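Local coordinates for RabGAP/TBC protein (Chlamydomonas reinhardtii, PDB 4P17), which probably acts as a GTPase-activating protein for Rab GTPases in the flagellum, through an all-helical TBC domain, at residues D204-I207 with G208-P212; I271-D274 with N275-V279; V246-T249 with W250-L253. All blocks are in the same frame, centred on the assembly; numbering follows the deposited sequence.

Contact 1: residues D204-I207 with G208-P212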
loop_
_atom_site.group_PDB
_atom_site.type_symbol
_atom_site.label_atom_id
_atom_site.label_comp_id
_atom_site.label_asym_id
_atom_site.label_seq_id
_atom_site.Cartn_x
_atom_site.Cartn_y
_atom_site.Cartn_z
ATOM N N ASP A 204 -7.786 15.241 9.210
ATOM C CA ASP A 204 -8.421 16.562 9.239
ATOM C C ASP A 204 -7.740 17.437 10.306
ATOM O O ASP A 204 -7.535 18.628 10.109
ATOM C CB ASP A 204 -9.923 16.438 9.516
ATOM C CG ASP A 204 -10.706 17.708 9.178
ATOM O OD1 ASP A 204 -10.390 18.410 8.182
ATOM O OD2 ASP A 204 -11.658 18.000 9.923
ATOM N N GLU A 205 -7.365 16.842 11.433
ATOM C CA GLU A 205 -6.668 17.593 12.466
ATOM C C GLU A 205 -5.340 18.034 11.923
ATOM O O GLU A 205 -4.969 19.214 12.044
ATOM C CB GLU A 205 -6.444 16.773 13.741
ATOM C CG GLU A 205 -5.711 17.546 14.840
ATOM C CD GLU A 205 -6.547 18.685 15.411
ATOM O OE1 GLU A 205 -7.789 18.590 15.378
ATOM O OE2 GLU A 205 -5.955 19.683 15.875
ATOM N N LEU A 206 -4.608 17.089 11.326
ATOM C CA LEU A 206 -3.297 17.434 10.806
ATOM C C LEU A 206 -3.367 18.525 9.752
ATOM O O LEU A 206 -2.480 19.354 9.686
ATOM C CB LEU A 206 -2.606 16.202 10.227
ATOM C CG LEU A 206 -2.124 15.241 11.309
ATOM C CD1 LEU A 206 -1.831 13.845 10.688
ATOM C CD2 LEU A 206 -0.905 15.817 11.985
ATOM N N ILE A 207 -4.405 18.505 8.926
ATOM C CA ILE A 207 -4.570 19.545 7.904
ATOM C C ILE A 207 -4.711 20.885 8.612
ATOM O O ILE A 207 -4.059 21.870 8.244
ATOM C CB ILE A 207 -5.809 19.253 6.997
ATOM C CG1 ILE A 207 -5.520 18.065 6.076
ATOM C CG2 ILE A 207 -6.193 20.475 6.113
ATOM C CD1 ILE A 207 -6.771 17.497 5.442
ATOM N N GLY A 208 -5.553 20.925 9.647
ATOM C CA GLY A 208 -5.805 22.178 10.336
ATOM C C GLY A 208 -4.572 22.711 11.059
ATOM O O GLY A 208 -4.340 23.928 11.130
ATOM N N THR A 209 -3.773 21.803 11.593
ATOM C CA THR A 209 -2.566 22.170 12.338
ATOM C C THR A 209 -1.376 22.510 11.440
ATOM O O THR A 209 -0.723 23.542 11.619
ATOM C CB THR A 209 -2.151 21.035 13.292
ATOM O OG1 THR A 209 -1.864 19.847 12.547
ATOM C CG2 THR A 209 -3.245 20.756 14.210
ATOM N N LYS A 210 -1.128 21.652 10.459
ATOM C CA LYS A 210 0.049 21.730 9.599
ATOM C C LYS A 210 -0.168 22.501 8.307
ATOM O O LYS A 210 0.793 23.035 7.742
ATOM C CB LYS A 210 0.533 20.320 9.246
ATOM C CG LYS A 210 0.870 19.462 10.443
ATOM C CD LYS A 210 2.137 18.666 10.216
ATOM C CE LYS A 210 2.349 17.600 11.270
ATOM N NZ LYS A 210 3.372 16.617 10.818
ATOM N N LEU A 211 -1.417 22.573 7.857
ATOM C CA LEU A 211 -1.739 23.120 6.556
ATOM C C LEU A 211 -2.944 24.047 6.697
ATOM O O LEU A 211 -3.955 23.873 6.036
ATOM C CB LEU A 211 -1.995 21.984 5.558
ATOM C CG LEU A 211 -0.830 21.011 5.305
ATOM C CD1 LEU A 211 -1.281 19.838 4.436
ATOM C CD2 LEU A 211 0.376 21.707 4.671
ATOM N N PRO A 212 -2.829 25.059 7.564
ATOM C CA PRO A 212 -3.991 25.916 7.839
ATOM C C PRO A 212 -4.570 26.613 6.597
ATOM O O PRO A 212 -5.775 26.792 6.547
ATOM C CB PRO A 212 -3.443 26.939 8.842
ATOM C CG PRO A 212 -1.979 26.922 8.684
ATOM C CD PRO A 212 -1.622 25.507 8.288
#
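T209 folds its side chain back against the preceding turn of helix 201-210, where its two branches meet E205 and L206. With OG1 held between the backbone N and the carbonyl carbon (chi1 61°), the hydroxyl lies 3.0 Å from L206 O and 3.2 Å from E205 O; which carbonyl takes its proton is not settled. The methyl CG2 of T209 lies against E205 as well, 3.2 Å from E205 O and 3.4 Å from E205 OE2, the two side chains crossing at about a right angle. E205 reaches it because its chain bends at chi2 (68°), which brings OE2 up to the threonine methyl. This is the closing turn of helix 201-210 in the all-helical TBC fold: L211 leaves helical geometry and takes the N-cap position of helix 212-221, which starts at once. One of the last helical rungs, K210 N to L206 O, is short at 2.8 Å and fairly straight (160°). Beyond the backbone, the K210 and L206 side chains lie side by side and point the same way, K210 CE 3.8 Å from L206 CD2, so the lysine's aliphatic stem runs past one leucine methyl; both side chains also touch L266 of helix 259-271. I207 is buried, packing on L269 and F218, with CG2 4.5 Å from L211 CB. D204 accepts from G208 N through its backbone O, while its carboxylate OD1 bonds Q215 NE2 in helix 212-221.

Contact 2: residues I271-D274 with N275-V279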
loop_
_atom_site.group_PDB
_atom_site.type_symbol
_atom_site.label_atom_id
_atom_site.label_comp_id
_atom_site.label_asym_id
_atom_site.label_seq_id
_atom_site.Cartn_x
_atom_site.Cartn_y
_atom_site.Cartn_z
ATOM N N ILE A 271 2.582 18.355 -0.068
ATOM C CA ILE A 271 3.376 18.427 -1.293
ATOM C C ILE A 271 2.581 19.132 -2.409
ATOM O O ILE A 271 3.133 19.912 -3.199
ATOM C CB ILE A 271 3.802 16.980 -1.686
ATOM C CG1 ILE A 271 4.908 16.501 -0.753
ATOM C CG2 ILE A 271 4.271 16.902 -3.114
ATOM C CD1 ILE A 271 5.278 15.004 -0.883
ATOM N N TYR A 272 1.274 18.880 -2.469
ATOM C CA TYR A 272 0.449 19.432 -3.545
ATOM C C TYR A 272 -0.432 20.566 -3.036
ATOM O O TYR A 272 -1.389 20.934 -3.690
ATOM C CB TYR A 272 -0.407 18.336 -4.163
ATOM C CG TYR A 272 0.449 17.379 -4.899
ATOM C CD1 TYR A 272 0.994 17.724 -6.131
ATOM C CD2 TYR A 272 0.794 16.165 -4.340
ATOM C CE1 TYR A 272 1.832 16.853 -6.809
ATOM C CE2 TYR A 272 1.633 15.290 -5.008
ATOM C CZ TYR A 272 2.144 15.641 -6.237
ATOM O OH TYR A 272 2.981 14.784 -6.901
ATOM N N GLU A 273 -0.088 21.119 -1.877
ATOM C CA GLU A 273 -0.888 22.191 -1.287
ATOM C C GLU A 273 -1.006 23.403 -2.218
ATOM O O GLU A 273 -2.109 23.908 -2.448
ATOM C CB GLU A 273 -0.305 22.656 0.043
ATOM C CG GLU A 273 -1.215 23.677 0.711
ATOM C CD GLU A 273 -0.626 24.292 1.967
ATOM O OE1 GLU A 273 0.626 24.298 2.134
ATOM O OE2 GLU A 273 -1.428 24.783 2.794
ATOM N N ASP A 274 0.135 23.881 -2.714
ATOM C CA ASP A 274 0.161 25.035 -3.609
ATOM C C ASP A 274 -0.821 24.815 -4.761
ATOM O O ASP A 274 -1.610 25.704 -5.119
ATOM C CB ASP A 274 1.588 25.259 -4.121
ATOM C CG ASP A 274 1.670 26.270 -5.250
ATOM O OD1 ASP A 274 1.252 25.948 -6.384
ATOM O OD2 ASP A 274 2.189 27.382 -5.004
ATOM N N ASN A 275 -0.780 23.610 -5.310
ATOM C CA ASN A 275 -1.670 23.209 -6.408
ATOM C C ASN A 275 -3.166 23.279 -6.056
ATOM O O ASN A 275 -3.992 23.787 -6.848
ATOM C CB ASN A 275 -1.324 21.786 -6.846
ATOM C CG ASN A 275 0.163 21.606 -7.134
ATOM O OD1 ASN A 275 1.015 21.678 -6.234
ATOM N ND2 ASN A 275 0.478 21.365 -8.395
ATOM N N MET A 276 -3.509 22.752 -4.882
ATOM C CA MET A 276 -4.893 22.701 -4.442
ATOM C C MET A 276 -5.465 24.090 -4.127
ATOM O O MET A 276 -6.656 24.328 -4.326
ATOM C CB MET A 276 -5.030 21.795 -3.206
ATOM C CG MET A 276 -5.204 20.331 -3.560
ATOM S SD MET A 276 -5.256 19.245 -2.117
ATOM C CE MET A 276 -3.580 19.410 -1.561
ATOM N N LEU A 277 -4.630 25.002 -3.655
ATOM C CA LEU A 277 -5.159 26.276 -3.156
ATOM C C LEU A 277 -5.693 27.125 -4.300
ATOM O O LEU A 277 -6.505 28.028 -4.075
ATOM C CB LEU A 277 -4.100 27.062 -2.396
ATOM C CG LEU A 277 -3.735 26.541 -1.004
ATOM C CD1 LEU A 277 -2.540 27.307 -0.491
ATOM C CD2 LEU A 277 -4.917 26.654 -0.041
ATOM N N ARG A 278 -5.246 26.839 -5.519
ATOM C CA ARG A 278 -5.705 27.600 -6.684
ATOM C C ARG A 278 -6.983 27.038 -7.299
ATOM O O ARG A 278 -7.489 27.596 -8.247
ATOM C CB ARG A 278 -4.610 27.638 -7.741
ATOM C CG ARG A 278 -3.329 28.338 -7.304
ATOM C CD ARG A 278 -2.241 28.218 -8.361
ATOM N NE ARG A 278 -1.972 26.818 -8.694
ATOM C CZ ARG A 278 -2.589 26.136 -9.654
ATOM N NH1 ARG A 278 -3.520 26.712 -10.404
ATOM N NH2 ARG A 278 -2.272 24.868 -9.868
ATOM N N VAL A 279 -7.535 25.961 -6.737
ATOM C CA VAL A 279 -8.715 25.330 -7.312
ATOM C C VAL A 279 -9.930 25.689 -6.480
ATOM O O VAL A 279 -9.979 25.383 -5.313
ATOM C CB VAL A 279 -8.574 23.793 -7.392
ATOM C CG1 VAL A 279 -9.844 23.162 -7.941
ATOM C CG2 VAL A 279 -7.394 23.416 -8.265
HETATM O O HOH W 1 3.858 22.429 -4.732
#
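M276 curls its terminal methyl back against the start of helix 273-277, so that CE comes to 3.4 Å from Y272 O and 4.2 Å from Y272 CB. The bend at chi3 (-68°) turns the thioether tip onto the backbone of the residue one turn earlier. The same carbonyl is the acceptor of the first helical rung, M276 N to Y272 O at 3.0 Å. This is the packed side: Y272 and M276 both lie against M289 of helix 282-294, and Y272 also touches A292. A second packed pair follows, with the extended chain of E273 crossing L277 obliquely, E273 CG 4.0 Å from L277 CD1; both side chains touch R213 of helix 212-221. In the backbone beside this pair, L277 N bonds E273 O and, weakly, D274 O.

The other side is looser and more polar. N275 has CG anti to its carbonyl carbon (chi1 -51°), which lays the amide back beside Y272, OD1 4.0 Å from the ring atom CD1, with amide and ring planes 66° apart. A water donates to I271 O at 3.0 Å and, weakly, to N275 OD1 at 3.3 Å, tying the end of helix 259-271 to the new helix through solvent. D274 and R278 are exposed, and their opposite charges approach without forming a salt bridge, D274 OD1 being 4.1 Å from R278 NE. The guanidinium instead has N275 O over one face, near its rim. The whole is a short helix-to-helix link in the TBC fold: Y272 breaks out of helix 259-271 and serves as the N-cap residue of the brief helix 273-277.

Contact 3: residues V246-T249 with W250-L253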
loop_
_atom_site.group_PDB
_atom_site.type_symbol
_atom_site.label_atom_id
_atom_site.label_comp_id
_atom_site.label_asym_id
_atom_site.label_seq_id
_atom_site.Cartn_x
_atom_site.Cartn_y
_atom_site.Cartn_z
ATOM N N VAL A 246 3.810 3.340 -3.928
ATOM C CA VAL A 246 2.957 2.586 -3.011
ATOM C C VAL A 246 3.810 1.670 -2.130
ATOM O O VAL A 246 3.616 1.628 -0.906
ATOM C CB VAL A 246 1.912 1.719 -3.751
ATOM C CG1 VAL A 246 1.095 0.882 -2.759
ATOM C CG2 VAL A 246 0.968 2.549 -4.590
ATOM N N MET A 247 4.753 0.948 -2.731
ATOM C CA MET A 247 5.506 -0.065 -1.976
ATOM C C MET A 247 6.353 0.570 -0.890
ATOM O O MET A 247 6.608 -0.046 0.144
ATOM C CB MET A 247 6.421 -0.896 -2.882
ATOM C CG MET A 247 5.772 -1.453 -4.086
ATOM S SD MET A 247 4.498 -2.611 -3.674
ATOM C CE MET A 247 4.116 -3.140 -5.362
ATOM N N ARG A 248 6.782 1.814 -1.088
ATOM C CA ARG A 248 7.508 2.481 -0.021
ATOM C C ARG A 248 6.606 2.795 1.162
ATOM O O ARG A 248 7.024 2.699 2.339
ATOM C CB ARG A 248 8.148 3.764 -0.529
ATOM C CG ARG A 248 9.374 3.531 -1.371
ATOM C CD ARG A 248 10.588 3.170 -0.522
ATOM N NE ARG A 248 10.890 4.191 0.479
ATOM C CZ ARG A 248 11.559 5.314 0.212
ATOM N NH1 ARG A 248 12.027 5.544 -1.017
ATOM N NH2 ARG A 248 11.784 6.191 1.176
ATOM N N THR A 249 5.364 3.153 0.889
ATOM C CA THR A 249 4.403 3.316 1.988
ATOM C C THR A 249 4.209 1.969 2.710
ATOM O O THR A 249 4.121 1.891 3.951
ATOM C CB THR A 249 3.024 3.873 1.538
ATOM O OG1 THR A 249 2.233 2.866 0.906
ATOM C CG2 THR A 249 3.161 5.077 0.607
ATOM N N TRP A 250 4.185 0.906 1.930
ATOM C CA TRP A 250 3.962 -0.428 2.484
ATOM C C TRP A 250 5.159 -0.906 3.298
ATOM O O TRP A 250 4.993 -1.556 4.363
ATOM C CB TRP A 250 3.655 -1.406 1.347
ATOM C CG TRP A 250 2.244 -1.262 0.755
ATOM C CD1 TRP A 250 1.343 -0.203 0.947
ATOM C CD2 TRP A 250 1.580 -2.203 -0.101
ATOM N NE1 TRP A 250 0.170 -0.472 0.258
ATOM C CE2 TRP A 250 0.300 -1.677 -0.401
ATOM C CE3 TRP A 250 1.943 -3.455 -0.638
ATOM C CZ2 TRP A 250 -0.624 -2.356 -1.227
ATOM C CZ3 TRP A 250 1.012 -4.125 -1.469
ATOM C CH2 TRP A 250 -0.250 -3.571 -1.739
ATOM N N ASP A 251 6.363 -0.587 2.827
ATOM C CA ASP A 251 7.586 -0.853 3.620
ATOM C C ASP A 251 7.384 -0.411 5.065
ATOM O O ASP A 251 7.547 -1.170 5.997
ATOM C CB ASP A 251 8.827 -0.135 3.080
ATOM C CG ASP A 251 9.304 -0.674 1.722
ATOM O OD1 ASP A 251 8.923 -1.797 1.372
ATOM O OD2 ASP A 251 10.087 0.032 1.027
ATOM N N SER A 252 7.033 0.849 5.252
ATOM C CA SER A 252 6.856 1.353 6.613
ATOM C C SER A 252 5.550 0.902 7.280
ATOM O O SER A 252 5.513 0.733 8.500
ATOM C CB SER A 252 6.961 2.865 6.611
ATOM O OG SER A 252 8.340 3.212 6.405
ATOM N N LEU A 253 4.491 0.705 6.505
ATOM C CA LEU A 253 3.234 0.206 7.060
ATOM C C LEU A 253 3.418 -1.151 7.735
ATOM O O LEU A 253 2.866 -1.420 8.815
ATOM C CB LEU A 253 2.162 0.070 5.969
ATOM C CG LEU A 253 0.824 -0.567 6.378
ATOM C CD1 LEU A 253 0.113 0.293 7.436
ATOM C CD2 LEU A 253 -0.091 -0.818 5.181
#
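V246 O is gripped by two donors, the hydroxyl T249 OG1 at 2.6 Å, in the carbonyl plane and on a lone pair, and the backbone W250 N at 3.0 Å. The two bonds tie the threonine side chain to the same carbonyl as the helical rung. Beside them V246 and W250 run alongside each other: the valine's CG1, anti to the backbone N (chi1 177°), sits over one face of the indole in a CH-pi contact, 3.7 Å from the centroid of the five-membered ring and 23° off its normal. M247 SD lies obliquely by the six-membered ring, a Met-aromatic contact, 4.1 Å from W250 CE3. The indole is further fixed by W250 NE1 donating to L236 O. With an alanine here, L236 O would probably lose its N-H partner and a gap would open between V246, M247 and L160. On another side of the helix R248 CD touches D251 OD2 at 3.5 Å, the guanidinium and carboxylate planes only 13° apart, yet each has its salt bridge elsewhere, R248 with D300 and D251 with R73; R65 O bonds R248, and W77 NE1 and V68 N bond D251. All eight residues are buried in the middle of helix 243-256, and R248 to D251 fit the R-x-W-D pattern common in TBC domains, its aspartate joined to R73 and W77 of helix 73-80.

Contact 3 is the core contact: all its residues are buried, its centre is about 6 Å from that of the chain, and its charged groups are paired with other elements. Contact 1 is partly buried and contact 2 a surface contact, their centres about 23 and 24 Å from the chain centre and 14 Å from each other; L211 CD2 touches E273 OE1 at 3.6 Å. Both mark where one helix ends and the next begins, and both pack on helix 212-221. CH-pi and Met-aromatic contacts on an indole distinguish contact 3, aliphatic and hydroxyl contacts contact 1; contact 2 mixes apolar packing with a water and opposite charges beyond salt-bridge distance.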